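Local atomic coordinates of putative periplasmic protein (Bacteroides vulgatus ATCC 8482, PDB entry 3DUE), a protein that is of unknown function but belongs to a PepSY-like family of bacterial periplasmic proteins with a possible inhibitory role. Residues W112-K115 with N121-D124. Sequence-based numbering, arbitrary orientation.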
ATOM      1  N   TRP A 112       2.546  15.140   7.225  1.00 27.80           N
ATOM      2  CA  TRP A 112       1.129  15.025   7.539  1.00 27.38           C
ATOM      3  C   TRP A 112       0.565  13.635   7.250  1.00 24.07           C
ATOM      4  O   TRP A 112       0.860  13.028   6.202  1.00 21.96           O
ATOM      5  CB  TRP A 112       0.328  16.119   6.811  1.00 30.00           C
ATOM      6  CG  TRP A 112       0.530  17.415   7.468  1.00 30.82           C
ATOM      7  CD1 TRP A 112       1.466  18.358   7.162  1.00 31.23           C
ATOM      8  CD2 TRP A 112      -0.158  17.898   8.629  1.00 31.48           C
ATOM      9  NE1 TRP A 112       1.374  19.419   8.036  1.00 31.67           N
ATOM     10  CE2 TRP A 112       0.385  19.153   8.946  1.00 31.90           C
ATOM     11  CE3 TRP A 112      -1.194  17.392   9.415  1.00 31.64           C
ATOM     12  CZ2 TRP A 112      -0.066  19.914  10.033  1.00 31.64           C
ATOM     13  CZ3 TRP A 112      -1.648  18.143  10.481  1.00 31.48           C
ATOM     14  CH2 TRP A 112      -1.088  19.396  10.780  1.00 31.17           C
ATOM     15  N   GLU A 113      -0.254  13.153   8.194  1.00 21.34           N
ATOM     16  CA  GLU A 113      -0.954  11.886   8.098  1.00 23.43           C
ATOM     17  C   GLU A 113      -2.469  12.133   8.135  1.00 22.11           C
ATOM     18  O   GLU A 113      -2.956  12.849   8.974  1.00 19.99           O
ATOM     19  CB  GLU A 113      -0.582  10.989   9.267  1.00 25.87           C
ATOM     20  CG  GLU A 113       0.891  10.716   9.333  1.00 28.31           C
ATOM     21  CD  GLU A 113       1.258   9.758  10.463  1.00 31.19           C
ATOM     22  OE1 GLU A 113       0.601   8.699  10.580  1.00 35.30           O
ATOM     23  OE2 GLU A 113       2.206  10.048  11.207  1.00 30.86           O
ATOM     24  N   ILE A 114      -3.196  11.529   7.214  1.00 21.27           N
ATOM     25  CA  ILE A 114      -4.608  11.752   7.099  1.00 19.65           C
ATOM     26  C   ILE A 114      -5.355  10.403   6.992  1.00 21.22           C
ATOM     27  O   ILE A 114      -4.970   9.510   6.198  1.00 20.98           O
ATOM     28  CB  ILE A 114      -4.927  12.591   5.822  1.00 20.85           C
ATOM     29  CG1 ILE A 114      -4.056  13.866   5.749  1.00 21.58           C
ATOM     30  CG2 ILE A 114      -6.440  12.916   5.763  1.00 17.89           C
ATOM     31  CD1 ILE A 114      -3.802  14.343   4.346  1.00 24.21           C
ATOM     32  N   LYS A 115      -6.414  10.282   7.798  1.00 21.31           N
ATOM     33  CA  LYS A 115      -7.282   9.133   7.824  1.00 22.35           C
ATOM     34  C   LYS A 115      -8.619   9.480   7.172  1.00 20.91           C
ATOM     35  O   LYS A 115      -9.284  10.447   7.561  1.00 18.29           O
ATOM     36  CB  LYS A 115      -7.554   8.706   9.263  1.00 23.78           C
ATOM     37  CG  LYS A 115      -8.330   7.399   9.384  1.00 25.78           C
ATOM     38  CD  LYS A 115      -8.713   7.150  10.864  1.00 26.80           C
ATOM     39  CE  LYS A 115      -9.285   5.744  11.094  1.00 28.39           C
ATOM     40  NZ  LYS A 115      -9.842   5.593  12.506  1.00 27.73           N
ATOM     41  N   ASN A 121     -14.640  10.688   4.044  1.00 18.67           N
ATOM     42  CA  ASN A 121     -14.719  11.704   5.085  1.00 18.16           C
ATOM     43  C   ASN A 121     -13.377  11.704   5.810  1.00 18.34           C
ATOM     44  O   ASN A 121     -12.867  10.639   6.104  1.00 17.11           O
ATOM     45  CB  ASN A 121     -15.814  11.344   6.065  1.00 17.92           C
ATOM     46  CG  ASN A 121     -17.165  11.375   5.433  1.00 18.07           C
ATOM     47  OD1 ASN A 121     -17.641  12.437   5.007  1.00 17.93           O
ATOM     48  ND2 ASN A 121     -17.827  10.219   5.405  1.00 17.21           N
ATOM     49  N   VAL A 122     -12.798  12.877   6.044  1.00 17.52           N
ATOM     50  CA  VAL A 122     -11.559  12.960   6.802  1.00 17.12           C
ATOM     51  C   VAL A 122     -11.899  12.728   8.282  1.00 17.20           C
ATOM     52  O   VAL A 122     -12.734  13.417   8.858  1.00 13.98           O
ATOM     53  CB  VAL A 122     -10.855  14.308   6.552  1.00 17.81           C
ATOM     54  CG1 VAL A 122      -9.657  14.506   7.503  1.00 18.60           C
ATOM     55  CG2 VAL A 122     -10.389  14.349   5.076  1.00 19.49           C
ATOM     56  N   ILE A 123     -11.305  11.692   8.863  1.00 17.87           N
ATOM     57  CA  ILE A 123     -11.546  11.336  10.259  1.00 21.07           C
ATOM     58  C   ILE A 123     -10.514  11.955  11.202  1.00 22.46           C
ATOM     59  O   ILE A 123     -10.862  12.459  12.263  1.00 23.52           O
ATOM     60  CB  ILE A 123     -11.544   9.812  10.446  1.00 22.75           C
ATOM     61  CG1 ILE A 123     -12.540   9.157   9.495  1.00 23.34           C
ATOM     62  CG2 ILE A 123     -11.891   9.448  11.879  1.00 22.86           C
ATOM     63  CD1 ILE A 123     -13.956   9.683   9.623  1.00 22.03           C
ATOM     64  N   ASP A 124      -9.251  11.927  10.825  1.00 24.99           N
ATOM     65  CA  ASP A 124      -8.182  12.470  11.663  1.00 27.22           C
ATOM     66  C   ASP A 124      -7.105  13.019  10.767  1.00 27.26           C
ATOM     67  O   ASP A 124      -6.903  12.513   9.668  1.00 25.15           O
ATOM     68  CB  ASP A 124      -7.574  11.380  12.548  1.00 31.01           C
ATOM     69  CG  ASP A 124      -8.389  11.097  13.810  1.00 34.75           C
ATOM     70  OD1 ASP A 124      -8.848  12.063  14.493  1.00 34.85           O
ATOM     71  OD2 ASP A 124      -8.522   9.883  14.139  1.00 37.99           O
TER
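K115 is faced by two residues at once, I123 and D124, across an antiparallel hairpin: a classic beta bulge. Its amide N gives an almost straight hydrogen bond to D124 O (3.0 Å), while K115 O accepts from I123 N at 2.7 Å. The extra residue is taken up by I123, whose psi of -43° is helical rather than extended and kinks its strand, in keeping with the 121° between the two short strand axes. Two weaker CA-H···O contacts supplement the bonds: I114 CA approaches D124 O, and V122 CA approaches K115 O.

K115 and D124 put their side chains on the same sheet face. The lysine has CG anti to its backbone N (chi1 -173°) and stays extended, which carries its methylenes obliquely across I123, with CD 3.9 Å from I123 CB. A long aliphatic stem ending in a charge suits this surface position; K115 NZ remains 4.8 Å from D124 OD2, an attraction at most, without contact. Elsewhere the methyls I114 CG2 and V122 CG1 meet at 4.0 Å, and beta-branched side chains such as these suit the extended backbone of a strand; buried I114 also packs on Y89 and L108. The whole is a classic bulge in the C-terminal hairpin of strands 113-117 and 122-126, the latter an outermost strand of the antiparallel sheet in this PepSY-like fold.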